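Local coordinates for heme oxygenase (mycobilin-producing) (Mycobacterium tuberculosis, PDB 3HX9) that degrades haem oxidatively to mycobilins with release of iron, working as a homodimer that can hold two haems in its active site, at the interface of chains A and B. Coordinates in Å, arbitrary orientation; residue numbers count along the deposited sequence, not the author numbering. Chains: chain A/B, Protein Rv3592.

The interface of chains A and B. Residues chain A 27-28, 37-41; chain B 96-99.
A:Phe39 and B:Val98 pair through their backbones in an antiparallel bridge between chains: A:Phe39 N gives a hydrogen bond to B:Val98 O (3.0 Å), and B:Val98 N gives one back to A:Phe39 O (2.9 Å). The ladder runs on to A:Leu41, whose N bonds to B:Leu96 O at 3.1 Å. A:Gly38 readily takes up a positive phi (124°), and its lack of a side chain lets the strands approach.

Between these rungs, on one side of the sheet, A:Gln40 and B:Asp97 lie alongside each other and point the same way. A:Gln40 NE2 donates a hydrogen bond to B:Asp97 OD1 (3.0 Å), nearly straight. The acceptor lies in the amide plane, but the nitrogen meets OD1 from above the carboxylate, the two planes standing 84° apart. A bend in the glutamine at chi2 (78°) folds NE2 back over its neighbour. Glutamine offers its CG methylene for packing and an N-H for the acid; the short aspartate brings its carboxylate within range.

The other side is apolar. The broad, flat ring of A:Phe39 accepts methyls from two residues: the branched end of B:Leu96 lays CD1 on one face, offset toward the rim, and B:Val98 CG2 touches A:Phe39 CD2 at 3.4 Å. The other valine methyl, CG1, faces A:Ala27 and A:His28 more loosely. B:Leu96 CG also packs on A:Leu41 CB (3.8 Å).

Antiparallel pairing of strand 36-46 of A with strand 96-98 of B thereby stitches the two subunits' sheets into the dimeric beta barrel, repeated by the two-fold.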
# COMPACT_ATOMS: atom_id res chain seq x y z
N ALA A 27 15.23 -1.40 10.59
CA ALA A 27 14.05 -2.13 10.06
C ALA A 27 13.25 -2.79 11.16
O ALA A 27 12.03 -2.99 11.06
CB ALA A 27 14.46 -3.11 9.02
N HIS A 28 13.93 -3.15 12.25
CA HIS A 28 13.22 -3.89 13.32
C HIS A 28 12.86 -3.01 14.49
O HIS A 28 12.49 -3.52 15.56
CB HIS A 28 14.07 -5.14 13.75
CG HIS A 28 14.27 -6.13 12.64
ND1 HIS A 28 15.40 -6.12 11.83
CD2 HIS A 28 13.46 -7.09 12.16
CE1 HIS A 28 15.28 -7.07 10.92
NE2 HIS A 28 14.12 -7.67 11.10
N LEU A 37 1.61 -5.22 12.89
CA LEU A 37 1.69 -6.41 12.01
C LEU A 37 2.76 -6.36 10.91
O LEU A 37 2.85 -7.27 10.06
CB LEU A 37 0.31 -6.70 11.34
CG LEU A 37 -0.86 -6.79 12.32
CD1 LEU A 37 -2.15 -6.56 11.60
CD2 LEU A 37 -0.75 -8.20 12.87
N GLY A 38 3.61 -5.34 10.91
CA GLY A 38 4.74 -5.34 10.01
C GLY A 38 4.69 -4.05 9.16
O GLY A 38 3.70 -3.28 9.22
N PHE A 39 5.70 -3.91 8.32
CA PHE A 39 5.75 -2.79 7.38
C PHE A 39 6.59 -3.09 6.19
O PHE A 39 7.43 -3.99 6.18
CB PHE A 39 6.16 -1.47 8.06
CG PHE A 39 7.61 -1.17 8.10
CD1 PHE A 39 8.18 -0.24 7.17
CD2 PHE A 39 8.43 -1.77 9.05
CE1 PHE A 39 9.50 0.07 7.22
CE2 PHE A 39 9.79 -1.41 9.13
CZ PHE A 39 10.31 -0.51 8.21
N GLN A 40 6.34 -2.28 5.15
CA GLN A 40 7.19 -2.37 4.00
C GLN A 40 7.67 -0.99 3.68
O GLN A 40 6.90 -0.02 3.83
CB GLN A 40 6.44 -2.86 2.73
CG GLN A 40 5.91 -4.32 2.90
CD GLN A 40 4.66 -4.40 3.74
OE1 GLN A 40 3.71 -3.59 3.55
NE2 GLN A 40 4.60 -5.38 4.68
N LEU A 41 8.87 -0.92 3.15
CA LEU A 41 9.33 0.37 2.50
C LEU A 41 9.22 0.13 0.98
O LEU A 41 9.80 -0.81 0.45
CB LEU A 41 10.78 0.70 2.86
CG LEU A 41 11.37 1.95 2.17
CD1 LEU A 41 10.64 3.19 2.73
CD2 LEU A 41 12.83 2.06 2.54
N LEU B 96 12.13 -3.38 1.55
CA LEU B 96 12.13 -4.22 2.73
C LEU B 96 10.70 -4.58 3.14
O LEU B 96 9.75 -3.84 2.86
CB LEU B 96 12.83 -3.56 3.89
CG LEU B 96 12.11 -2.45 4.61
CD1 LEU B 96 11.22 -3.03 5.72
CD2 LEU B 96 13.17 -1.50 5.18
N ASP B 97 10.56 -5.73 3.79
CA ASP B 97 9.21 -6.15 4.20
C ASP B 97 9.46 -6.93 5.45
O ASP B 97 9.97 -8.06 5.37
CB ASP B 97 8.59 -7.08 3.12
CG ASP B 97 7.24 -7.62 3.51
OD1 ASP B 97 6.78 -7.39 4.67
OD2 ASP B 97 6.64 -8.33 2.62
N VAL B 98 9.16 -6.32 6.60
CA VAL B 98 9.30 -7.05 7.88
C VAL B 98 7.95 -7.38 8.44
O VAL B 98 6.95 -6.63 8.32
CB VAL B 98 10.12 -6.28 8.96
CG1 VAL B 98 11.54 -6.06 8.52
CG2 VAL B 98 9.47 -4.97 9.30
N GLY B 99 7.75 -8.65 9.51
CA GLY B 99 6.42 -8.70 10.17
C GLY B 99 6.45 -7.91 11.47
O GLY B 99 7.43 -7.12 11.52